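Inulin fructotransferase (Bacillus sp. snu-7, PDB 2INU) cleaves inulin as a fructotransferase, acting as a lyase that releases the cyclic disaccharide difructose anhydride III from the end of the fructan chain. Local coordinates at the interface of chains A and B. Coordinates in Å, arbitrary orientation; residue numbers count along the deposited sequence, not the author numbering. Chains: chain A/B, Inulin fructotransferase.

Contact 1: the interface of chains A and B. Residues chain A 12-14, 57-59, 81; chain B 63-64, 85.
Outward side chains of strands of the right-handed beta-helix meet loop residues of chain B here: A:Ala59 touches B:Pro64 and B:Phe85, and A:Thr81 touches B:Phe85. The strands are 14-16, 58-61 and 80-83 of chain A. Chain A buries 82 Å² of B:Pro64. Its ring pushes between the N-terminal segment and strand 58-61. CB of B:Pro64 lies 3.4 Å from CB of A:Asn13. The same CB reaches A:Ala58 CA at 3.7 Å. B:Pro64 CD faces A:Thr14, whose side chain crosses the proline at about a right angle. The A:Thr14 hydroxyl OG1 also bonds back to A:Pro12 O at 3.1 Å, from above that carbonyl plane. The methyl CB of A:Ala59 touches the ring carbon CD2 of B:Phe85 at 3.7 Å and also borders B:Pro64 CG. The polar link is made to the backbone of B:Phe85. Hydroxyl OG1 of A:Thr81 donates to the carbonyl O of B:Phe85 at 2.7 Å. OG1 stands anti to its own carbonyl carbon (chi1 -72°), which turns it toward chain B. The C=O...donor angle is 155°. A valine here would probably leave the B:Phe85 carbonyl without this donor across the interface. A:Asn13 OD1 lies near B:Pro64 O, but both are acceptors as modelled. That pair is doubtful, and the amide may be turned over.

Contact 2: the interface of chains A and B. Residues chain A 171-172, 194-196, 217-219; chain B 89, 201, 224, 250.
The CE methyl of B:Met201, a selenomethionine, rests against A:Ala194 CB at 3.6 Å. Its chain is bent at chi2 (63°) and chi3 (75°), which turns the tip toward chain A. CB of A:Ser172 lies beside the same methyl at 3.9 Å and also meets B:Phe89 CB. The B:His224 imidazole comes next; chain A buries 74 Å² of this residue. A:Ile219 and B:His224 reach toward each other tip to tip. CD1 of A:Ile219 sits over one face toward the rim, 3.7 Å from the ring centroid, in a CH-pi contact. A:Ala194 CB lies more loosely toward the rim of the opposite face. At the edge, NE2 as modelled gives a weak hydrogen bond to A:Leu195 O at 3.4 Å. The A:Arg196 side chain runs past B:His224 in the opposite direction, its guanidinium at the ring edge, the planes 32° apart. Ring carbons sit unusually near A:Ala217 O and A:Arg196 NH2, so the ring orientation is doubtful; a flipped ring might place nitrogens there. Farther out, carboxylate OD2 of A:Asp171 meets the B:Phe89 ring edge at CD1, 3.8 Å away. In the beta-helix, the chain A residues lie on successive turns, in or beside strands 170-171, 192-193, 196-198, 215-216 and 219-221. B:Met201 and B:His224 start strands 201-203 and 224-226.

Contact 3: the interface of chains A and B. Residues chain A 78-79, 136-137; chain B 88-90, 105, 107-109.
The A:Tyr79 ring lies against the backbone of B:Gly109, whose N sits over the centre of one face, 3.3 Å above the plane. CA of B:Gly109 also touches ring carbon CD2 of A:Tyr79 at 3.4 Å. The opposite face is covered toward its rim by CB of A:Ser78, from the same chain. B:Phe89 O lies at the ring edge, in plane, near CE1. CA of B:Gly88 packs against CD1. The A:Tyr79 side chain crosses that of B:Phe90 obliquely. One face of the B:Phe90 ring carries B:Gln107 N, from its own chain, near its rim. At the tyrosine tip, phenol OH donates a short bond to B:Gln107 O, 2.5 Å, from above the carbonyl plane. A:Ser136 OG donates to B:Phe89 O at 2.6 Å, with OG anti to its backbone N (chi1 -171°). A:Ser136 N in turn bonds A:Ser78 OG at 3.1 Å, tying two neighbouring stretches of chain A together. Water 1 bridges A:Gly137 O and B:Gly88 N, lying 2.8 Å from that N. Water 2 joins A:Ser78 N to B:Asn105 OD1. The bond to B:Gln107 O holds the phenol, while the A:Ser136 bond and water bridges tie the surrounding loops together. The site probably helps hold the subunits in register.

Contact 1: the interface of chains A and B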
ATOM      1  N   PRO A  12     -10.199  23.191 -19.283  1.00 21.53           N
ATOM      2  CA  PRO A  12     -10.637  22.282 -20.359  1.00 21.36           C
ATOM      3  C   PRO A  12     -10.940  20.848 -19.928  1.00 19.23           C
ATOM      4  O   PRO A  12     -10.154  20.211 -19.228  1.00 19.48           O
ATOM      5  CB  PRO A  12      -9.545  22.343 -21.409  1.00 21.69           C
ATOM      6  CG  PRO A  12      -9.174  23.822 -21.320  1.00 23.89           C
ATOM      7  CD  PRO A  12      -9.286  24.213 -19.833  1.00 23.90           C
ATOM      8  N   ASN A  13     -12.100  20.361 -20.364  1.00 16.79           N
ATOM      9  CA  ASN A  13     -12.559  19.016 -20.047  1.00 14.82           C
ATOM     10  C   ASN A  13     -12.706  18.811 -18.549  1.00 14.25           C
ATOM     11  O   ASN A  13     -12.704  17.670 -18.059  1.00 14.06           O
ATOM     12  CB  ASN A  13     -11.599  17.973 -20.616  1.00 13.75           C
ATOM     13  CG  ASN A  13     -11.661  17.894 -22.141  1.00 13.84           C
ATOM     14  OD1 ASN A  13     -10.667  17.600 -22.792  1.00 12.94           O
ATOM     15  ND2 ASN A  13     -12.830  18.171 -22.711  1.00 11.40           N
ATOM     16  N   THR A  14     -12.830  19.913 -17.814  1.00 12.64           N
ATOM     17  CA  THR A  14     -12.990  19.842 -16.363  1.00 12.40           C
ATOM     18  C   THR A  14     -14.330  20.497 -16.024  1.00 12.50           C
ATOM     19  O   THR A  14     -14.615  21.611 -16.488  1.00 12.48           O
ATOM     20  CB  THR A  14     -11.877  20.622 -15.626  1.00 13.57           C
ATOM     21  OG1 THR A  14     -10.593  20.221 -16.119  1.00 14.23           O
ATOM     22  CG2 THR A  14     -11.936  20.351 -14.125  1.00 15.48           C
ATOM     23  N   GLY A  57     -11.338  12.283 -22.692  1.00 12.53           N
ATOM     24  CA  GLY A  57     -12.196  12.066 -21.546  1.00 11.19           C
ATOM     25  C   GLY A  57     -12.342  13.386 -20.826  1.00 11.57           C
ATOM     26  O   GLY A  57     -12.216  14.450 -21.436  1.00 11.31           O
ATOM     27  N   ALA A  58     -12.607  13.329 -19.530  1.00 10.10           N
ATOM     28  CA  ALA A  58     -12.763  14.539 -18.763  1.00 10.16           C
ATOM     29  C   ALA A  58     -12.801  14.246 -17.286  1.00  9.21           C
ATOM     30  O   ALA A  58     -12.817  13.090 -16.862  1.00 11.89           O
ATOM     31  CB  ALA A  58     -14.031  15.256 -19.188  1.00 11.51           C
ATOM     32  N   ALA A  59     -12.810  15.315 -16.505  1.00  8.73           N
ATOM     33  CA  ALA A  59     -12.856  15.200 -15.065  1.00  9.14           C
ATOM     34  C   ALA A  59     -14.068  15.955 -14.552  1.00  8.65           C
ATOM     35  O   ALA A  59     -14.323  17.094 -14.945  1.00 10.31           O
ATOM     36  CB  ALA A  59     -11.586  15.770 -14.451  1.00  9.99           C
ATOM     37  N   THR A  81     -12.996  10.703 -15.067  1.00 10.32           N
ATOM     38  CA  THR A  81     -12.601  10.828 -13.678  1.00  9.37           C
ATOM     39  C   THR A  81     -13.652  11.602 -12.903  1.00  9.62           C
ATOM     40  O   THR A  81     -13.968  12.741 -13.254  1.00  8.68           O
ATOM     41  CB  THR A  81     -11.264  11.596 -13.519  1.00 10.96           C
ATOM     42  OG1 THR A  81     -10.167  10.782 -13.956  1.00 11.07           O
ATOM     43  CG2 THR A  81     -11.056  11.990 -12.045  1.00 11.42           C
TER
ATOM     44  N   PRO B  63      -4.743  19.539 -17.515  1.00 11.40           N
ATOM     45  CA  PRO B  63      -6.158  19.270 -17.798  1.00 11.88           C
ATOM     46  C   PRO B  63      -6.405  18.034 -18.676  1.00 12.52           C
ATOM     47  O   PRO B  63      -5.534  17.613 -19.436  1.00 13.09           O
ATOM     48  CB  PRO B  63      -6.603  20.549 -18.497  1.00 14.02           C
ATOM     49  CG  PRO B  63      -5.872  21.586 -17.729  1.00 14.02           C
ATOM     50  CD  PRO B  63      -4.479  20.991 -17.548  1.00 12.18           C
ATOM     51  N   PRO B  64      -7.584  17.411 -18.538  1.00 11.42           N
ATOM     52  CA  PRO B  64      -7.873  16.241 -19.370  1.00 11.59           C
ATOM     53  C   PRO B  64      -7.671  16.625 -20.831  1.00 10.69           C
ATOM     54  O   PRO B  64      -8.239  17.601 -21.293  1.00 12.76           O
ATOM     55  CB  PRO B  64      -9.343  15.951 -19.050  1.00 11.84           C
ATOM     56  CG  PRO B  64      -9.401  16.267 -17.599  1.00 11.20           C
ATOM     57  CD  PRO B  64      -8.569  17.537 -17.449  1.00 11.81           C
ATOM     58  N   PHE B  85      -5.285  14.555 -14.073  1.00  9.97           N
ATOM     59  CA  PHE B  85      -6.499  14.000 -13.482  1.00 11.71           C
ATOM     60  C   PHE B  85      -6.681  12.511 -13.767  1.00 12.47           C
ATOM     61  O   PHE B  85      -7.739  11.951 -13.462  1.00 14.91           O
ATOM     62  CB  PHE B  85      -7.754  14.741 -13.980  1.00 12.03           C
ATOM     63  CG  PHE B  85      -7.806  16.180 -13.601  1.00 11.95           C
ATOM     64  CD1 PHE B  85      -7.101  17.133 -14.333  1.00 11.38           C
ATOM     65  CD2 PHE B  85      -8.573  16.594 -12.518  1.00 12.70           C
ATOM     66  CE1 PHE B  85      -7.164  18.483 -13.990  1.00 12.97           C
ATOM     67  CE2 PHE B  85      -8.638  17.945 -12.169  1.00 13.85           C
ATOM     68  CZ  PHE B  85      -7.938  18.879 -12.903  1.00 12.96           C
TER

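Contact 2: the interface of chains A and B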
ATOM      1  N   ASP A 171     -10.660  -2.152 -18.417  1.00 10.81           N
ATOM      2  CA  ASP A 171      -9.230  -2.256 -18.256  1.00 11.68           C
ATOM      3  C   ASP A 171      -8.639  -1.037 -17.579  1.00 10.38           C
ATOM      4  O   ASP A 171      -8.956   0.101 -17.902  1.00  9.56           O
ATOM      5  CB  ASP A 171      -8.522  -2.488 -19.585  1.00 15.36           C
ATOM      6  CG  ASP A 171      -7.030  -2.668 -19.403  1.00 19.84           C
ATOM      7  OD1 ASP A 171      -6.636  -3.371 -18.441  1.00 20.90           O
ATOM      8  OD2 ASP A 171      -6.242  -2.119 -20.206  1.00 22.71           O
ATOM      9  N   SER A 172      -7.784  -1.321 -16.609  1.00 10.87           N
ATOM     10  CA  SER A 172      -7.067  -0.329 -15.831  1.00 10.64           C
ATOM     11  C   SER A 172      -7.953   0.636 -15.048  1.00 10.01           C
ATOM     12  O   SER A 172      -7.639   1.825 -14.949  1.00 10.04           O
ATOM     13  CB  SER A 172      -6.135   0.462 -16.742  1.00 13.02           C
ATOM     14  OG  SER A 172      -5.082   1.035 -15.990  1.00 16.28           O
ATOM     15  N   ALA A 194      -6.552  -5.628 -14.534  1.00 11.06           N
ATOM     16  CA  ALA A 194      -5.589  -4.632 -14.060  1.00 10.51           C
ATOM     17  C   ALA A 194      -6.297  -3.585 -13.216  1.00 10.99           C
ATOM     18  O   ALA A 194      -5.889  -2.419 -13.174  1.00  9.91           O
ATOM     19  CB  ALA A 194      -4.888  -3.968 -15.236  1.00 12.38           C
ATOM     20  N   LEU A 195      -7.366  -4.016 -12.554  1.00  9.19           N
ATOM     21  CA  LEU A 195      -8.150  -3.141 -11.701  1.00  9.98           C
ATOM     22  C   LEU A 195      -7.432  -2.858 -10.405  1.00  9.95           C
ATOM     23  O   LEU A 195      -6.633  -3.662  -9.917  1.00  9.97           O
ATOM     24  CB  LEU A 195      -9.503  -3.768 -11.358  1.00  7.72           C
ATOM     25  CG  LEU A 195     -10.266  -3.066 -10.221  1.00  8.67           C
ATOM     26  CD1 LEU A 195     -10.731  -1.696 -10.680  1.00  6.98           C
ATOM     27  CD2 LEU A 195     -11.447  -3.913  -9.793  1.00  7.09           C
ATOM     28  N   ARG A 196      -7.722  -1.696  -9.848  1.00 10.50           N
ATOM     29  CA  ARG A 196      -7.130  -1.346  -8.589  1.00 10.59           C
ATOM     30  C   ARG A 196      -8.126  -0.670  -7.687  1.00  9.74           C
ATOM     31  O   ARG A 196      -8.747   0.338  -8.041  1.00 10.66           O
ATOM     32  CB  ARG A 196      -5.936  -0.447  -8.775  1.00 13.67           C
ATOM     33  CG  ARG A 196      -5.146  -0.297  -7.503  1.00 19.90           C
ATOM     34  CD  ARG A 196      -4.128   0.753  -7.711  1.00 25.08           C
ATOM     35  NE  ARG A 196      -3.349   0.443  -8.899  1.00 28.88           N
ATOM     36  CZ  ARG A 196      -2.936   1.361  -9.763  1.00 31.30           C
ATOM     37  NH1 ARG A 196      -3.234   2.645  -9.570  1.00 31.80           N
ATOM     38  NH2 ARG A 196      -2.212   1.002 -10.812  1.00 32.93           N
ATOM     39  N   ALA A 217      -4.912  -9.852 -12.982  1.00 13.31           N
ATOM     40  CA  ALA A 217      -3.995  -8.951 -12.291  1.00 13.15           C
ATOM     41  C   ALA A 217      -4.659  -7.749 -11.635  1.00 12.47           C
ATOM     42  O   ALA A 217      -4.385  -6.599 -11.978  1.00 12.78           O
ATOM     43  CB  ALA A 217      -2.921  -8.484 -13.247  1.00 14.90           C
ATOM     44  N   THR A 218      -5.511  -8.033 -10.662  1.00  9.70           N
ATOM     45  CA  THR A 218      -6.221  -7.006  -9.931  1.00  9.13           C
ATOM     46  C   THR A 218      -5.540  -6.826  -8.581  1.00  9.14           C
ATOM     47  O   THR A 218      -4.936  -7.760  -8.057  1.00  7.90           O
ATOM     48  CB  THR A 218      -7.693  -7.417  -9.737  1.00  8.92           C
ATOM     49  OG1 THR A 218      -8.350  -7.432 -11.013  1.00  9.97           O
ATOM     50  CG2 THR A 218      -8.403  -6.444  -8.814  1.00  8.42           C
ATOM     51  N   ILE A 219      -5.630  -5.622  -8.030  1.00  8.69           N
ATOM     52  CA  ILE A 219      -5.032  -5.328  -6.737  1.00  9.27           C
ATOM     53  C   ILE A 219      -6.044  -4.674  -5.824  1.00  8.23           C
ATOM     54  O   ILE A 219      -6.665  -3.674  -6.187  1.00  8.23           O
ATOM     55  CB  ILE A 219      -3.827  -4.364  -6.853  1.00  9.62           C
ATOM     56  CG1 ILE A 219      -2.761  -4.937  -7.791  1.00 10.65           C
ATOM     57  CG2 ILE A 219      -3.242  -4.116  -5.470  1.00  9.89           C
ATOM     58  CD1 ILE A 219      -1.597  -4.004  -8.014  1.00 14.37           C
TER
ATOM     59  N   PHE B  89      -4.544   4.810 -18.974  1.00 12.43           N
ATOM     60  CA  PHE B  89      -3.904   3.734 -19.715  1.00 12.95           C
ATOM     61  C   PHE B  89      -4.828   3.150 -20.776  1.00 12.92           C
ATOM     62  O   PHE B  89      -6.062   3.142 -20.640  1.00 12.74           O
ATOM     63  CB  PHE B  89      -3.418   2.614 -18.802  1.00 12.30           C
ATOM     64  CG  PHE B  89      -2.730   1.501 -19.545  1.00 13.31           C
ATOM     65  CD1 PHE B  89      -3.447   0.390 -19.989  1.00 13.87           C
ATOM     66  CD2 PHE B  89      -1.374   1.593 -19.864  1.00 14.06           C
ATOM     67  CE1 PHE B  89      -2.836  -0.603 -20.736  1.00 13.90           C
ATOM     68  CE2 PHE B  89      -0.749   0.590 -20.621  1.00 13.07           C
ATOM     69  CZ  PHE B  89      -1.485  -0.497 -21.050  1.00 13.80           C
HETATM   70  N   MSE B 201       0.572   2.682 -13.105  1.00 10.83           N
HETATM   71  CA  MSE B 201       0.302   1.714 -14.165  1.00 12.15           C
HETATM   72  C   MSE B 201       1.364   1.913 -15.229  1.00 11.59           C
HETATM   73  O   MSE B 201       1.281   2.852 -16.036  1.00 11.45           O
HETATM   74  CB  MSE B 201      -1.087   1.932 -14.763  1.00 15.54           C
HETATM   75  CG  MSE B 201      -1.363   1.146 -16.024  1.00 23.43           C
HETATM   76 SE   MSE B 201      -1.315  -0.746 -15.775  1.00 37.85          SE
HETATM   77  CE  MSE B 201      -3.002  -0.964 -14.864  1.00 31.56           C
ATOM     78  N   HIS B 224       1.407  -1.641 -10.964  1.00 11.08           N
ATOM     79  CA  HIS B 224       1.024  -2.608 -12.014  1.00  9.82           C
ATOM     80  C   HIS B 224       2.099  -2.482 -13.103  1.00 10.30           C
ATOM     81  O   HIS B 224       2.147  -1.445 -13.774  1.00  9.93           O
ATOM     82  CB  HIS B 224      -0.317  -2.206 -12.657  1.00 10.82           C
ATOM     83  CG  HIS B 224      -1.533  -2.683 -11.936  1.00 11.77           C
ATOM     84  ND1 HIS B 224      -1.951  -3.998 -11.933  1.00 13.48           N
ATOM     85  CD2 HIS B 224      -2.507  -1.998 -11.253  1.00 13.44           C
ATOM     86  CE1 HIS B 224      -3.106  -4.107 -11.300  1.00 12.14           C
ATOM     87  NE2 HIS B 224      -3.457  -2.907 -10.884  1.00 15.39           N
ATOM     88  N   PHE B 250       3.277  -8.337 -14.155  1.00 10.37           N
ATOM     89  CA  PHE B 250       2.849  -9.304 -15.143  1.00 12.30           C
ATOM     90  C   PHE B 250       3.748  -9.334 -16.369  1.00 14.07           C
ATOM     91  O   PHE B 250       4.699  -8.555 -16.484  1.00 12.05           O
ATOM     92  CB  PHE B 250       1.401  -9.008 -15.529  1.00 12.73           C
ATOM     93  CG  PHE B 250       1.119  -7.547 -15.705  1.00 13.19           C
ATOM     94  CD1 PHE B 250       1.519  -6.885 -16.864  1.00 12.01           C
ATOM     95  CD2 PHE B 250       0.472  -6.821 -14.711  1.00 13.50           C
ATOM     96  CE1 PHE B 250       1.279  -5.530 -17.033  1.00 11.34           C
ATOM     97  CE2 PHE B 250       0.226  -5.454 -14.873  1.00 11.25           C
ATOM     98  CZ  PHE B 250       0.626  -4.811 -16.027  1.00 12.29           C
TER

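Contact 3: the interface of chains A and B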
ATOM      1  N   SER A  78     -14.457   6.368 -21.797  1.00 12.19           N
ATOM      2  CA  SER A  78     -13.203   5.961 -21.233  1.00 13.15           C
ATOM      3  C   SER A  78     -12.455   7.143 -20.678  1.00 12.60           C
ATOM      4  O   SER A  78     -12.604   8.277 -21.147  1.00 11.83           O
ATOM      5  CB  SER A  78     -12.350   5.268 -22.289  1.00 13.54           C
ATOM      6  OG  SER A  78     -12.798   3.935 -22.508  1.00 13.83           O
ATOM      7  N   TYR A  79     -11.644   6.855 -19.669  1.00 12.07           N
ATOM      8  CA  TYR A  79     -10.816   7.862 -19.024  1.00 12.01           C
ATOM      9  C   TYR A  79     -11.651   8.961 -18.340  1.00 12.67           C
ATOM     10  O   TYR A  79     -11.261  10.128 -18.315  1.00 13.59           O
ATOM     11  CB  TYR A  79      -9.854   8.485 -20.056  1.00 11.69           C
ATOM     12  CG  TYR A  79      -9.331   7.530 -21.133  1.00 10.80           C
ATOM     13  CD1 TYR A  79      -8.523   6.429 -20.817  1.00 11.91           C
ATOM     14  CD2 TYR A  79      -9.628   7.750 -22.486  1.00 11.24           C
ATOM     15  CE1 TYR A  79      -8.006   5.594 -21.834  1.00 11.51           C
ATOM     16  CE2 TYR A  79      -9.115   6.925 -23.491  1.00 12.78           C
ATOM     17  CZ  TYR A  79      -8.316   5.846 -23.159  1.00 13.43           C
ATOM     18  OH  TYR A  79      -7.819   5.044 -24.167  1.00 14.18           O
ATOM     19  N   SER A 136     -11.640   1.806 -20.610  1.00 13.06           N
ATOM     20  CA  SER A 136     -10.361   1.862 -19.953  1.00 14.27           C
ATOM     21  C   SER A 136     -10.091   3.176 -19.249  1.00 13.30           C
ATOM     22  O   SER A 136     -10.638   4.212 -19.595  1.00 11.30           O
ATOM     23  CB  SER A 136      -9.262   1.578 -20.982  1.00 17.11           C
ATOM     24  OG  SER A 136      -8.000   1.426 -20.353  1.00 21.88           O
ATOM     25  N   GLY A 137      -9.216   3.097 -18.256  1.00 12.27           N
ATOM     26  CA  GLY A 137      -8.802   4.252 -17.481  1.00 11.38           C
ATOM     27  C   GLY A 137      -9.812   5.032 -16.661  1.00 11.33           C
ATOM     28  O   GLY A 137      -9.549   6.178 -16.294  1.00 12.19           O
TER
ATOM     29  N   GLY B  88      -4.994   7.383 -17.521  1.00 11.52           N
ATOM     30  CA  GLY B  88      -5.484   7.063 -18.852  1.00 12.20           C
ATOM     31  C   GLY B  88      -4.823   5.937 -19.621  1.00 13.09           C
ATOM     32  O   GLY B  88      -4.579   6.074 -20.822  1.00 12.20           O
ATOM     33  N   PHE B  89      -4.544   4.810 -18.974  1.00 12.43           N
ATOM     34  CA  PHE B  89      -3.904   3.734 -19.715  1.00 12.95           C
ATOM     35  C   PHE B  89      -4.828   3.150 -20.776  1.00 12.92           C
ATOM     36  O   PHE B  89      -6.062   3.142 -20.640  1.00 12.74           O
ATOM     37  CB  PHE B  89      -3.418   2.614 -18.802  1.00 12.30           C
ATOM     38  CG  PHE B  89      -2.730   1.501 -19.545  1.00 13.31           C
ATOM     39  CD1 PHE B  89      -3.447   0.390 -19.989  1.00 13.87           C
ATOM     40  CD2 PHE B  89      -1.374   1.593 -19.864  1.00 14.06           C
ATOM     41  CE1 PHE B  89      -2.836  -0.603 -20.736  1.00 13.90           C
ATOM     42  CE2 PHE B  89      -0.749   0.590 -20.621  1.00 13.07           C
ATOM     43  CZ  PHE B  89      -1.485  -0.497 -21.050  1.00 13.80           C
ATOM     44  N   PHE B  90      -4.203   2.679 -21.848  1.00 13.02           N
ATOM     45  CA  PHE B  90      -4.890   2.089 -22.986  1.00 12.96           C
ATOM     46  C   PHE B  90      -3.845   1.204 -23.663  1.00 12.83           C
ATOM     47  O   PHE B  90      -2.729   1.635 -23.952  1.00 12.43           O
ATOM     48  CB  PHE B  90      -5.380   3.203 -23.920  1.00 13.84           C
ATOM     49  CG  PHE B  90      -5.846   2.731 -25.269  1.00 15.19           C
ATOM     50  CD1 PHE B  90      -4.956   2.663 -26.344  1.00 14.88           C
ATOM     51  CD2 PHE B  90      -7.182   2.412 -25.489  1.00 15.13           C
ATOM     52  CE1 PHE B  90      -5.387   2.296 -27.611  1.00 15.43           C
ATOM     53  CE2 PHE B  90      -7.622   2.039 -26.770  1.00 16.01           C
ATOM     54  CZ  PHE B  90      -6.729   1.983 -27.822  1.00 15.67           C
ATOM     55  N   ASN B 105     -12.197   3.971 -29.466  1.00 12.97           N
ATOM     56  CA  ASN B 105     -10.999   4.592 -28.911  1.00 12.94           C
ATOM     57  C   ASN B 105      -9.786   3.985 -29.610  1.00 12.27           C
ATOM     58  O   ASN B 105      -9.723   2.764 -29.798  1.00 13.25           O
ATOM     59  CB  ASN B 105     -10.902   4.320 -27.403  1.00 13.05           C
ATOM     60  CG  ASN B 105     -12.001   4.998 -26.611  1.00 13.89           C
ATOM     61  OD1 ASN B 105     -11.919   6.188 -26.304  1.00 14.39           O
ATOM     62  ND2 ASN B 105     -13.041   4.242 -26.282  1.00 14.06           N
ATOM     63  N   GLN B 107      -6.652   5.571 -28.783  1.00 14.08           N
ATOM     64  CA  GLN B 107      -5.564   6.159 -28.005  1.00 14.52           C
ATOM     65  C   GLN B 107      -5.775   6.389 -26.512  1.00 13.52           C
ATOM     66  O   GLN B 107      -6.902   6.481 -26.029  1.00 12.83           O
ATOM     67  CB  GLN B 107      -5.182   7.518 -28.596  1.00 15.91           C
ATOM     68  CG  GLN B 107      -4.358   7.510 -29.853  1.00 20.36           C
ATOM     69  CD  GLN B 107      -3.923   8.910 -30.213  1.00 22.49           C
ATOM     70  OE1 GLN B 107      -3.253   9.577 -29.420  1.00 20.81           O
ATOM     71  NE2 GLN B 107      -4.257   9.352 -31.421  1.00 25.99           N
ATOM     72  N   PRO B 108      -4.666   6.469 -25.763  1.00 13.33           N
ATOM     73  CA  PRO B 108      -4.622   6.711 -24.319  1.00 13.67           C
ATOM     74  C   PRO B 108      -5.351   8.011 -23.973  1.00 14.40           C
ATOM     75  O   PRO B 108      -5.455   8.913 -24.825  1.00 15.19           O
ATOM     76  CB  PRO B 108      -3.124   6.778 -24.052  1.00 14.01           C
ATOM     77  CG  PRO B 108      -2.620   5.671 -24.905  1.00 13.48           C
ATOM     78  CD  PRO B 108      -3.408   5.833 -26.206  1.00 12.93           C
ATOM     79  N   GLY B 109      -5.870   8.108 -22.746  1.00 14.67           N
ATOM     80  CA  GLY B 109      -6.606   9.304 -22.356  1.00 13.22           C
ATOM     81  C   GLY B 109      -6.207  10.028 -21.078  1.00 13.20           C
ATOM     82  O   GLY B 109      -5.058   9.949 -20.636  1.00 14.38           O
TER
HETATM   83  O   HOH W   1      -7.479   7.906 -16.365  1.00 14.71           O
HETATM   84  O   HOH W   2     -14.546   6.950 -24.708  1.00 15.48           O

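The three contacts form a continuous strip along the beta-helix. The centres of the C-alpha atoms of contact 1 and contact 3 are about 12 Å apart, and those of contact 2 and contact 3 about 13 Å. Contact 1 and contact 2 are about 21 Å apart, with contact 3 between them. B:Phe89 is shared: its carbonyl serves contact 3 and its side chain serves contact 2. Strand 80-83 of contact 1 begins just after A:Tyr79. The two chains present different surfaces to each other. With three copies in the deposited assembly, this would fit side-by-side packing into a closed ring, a probable trimer.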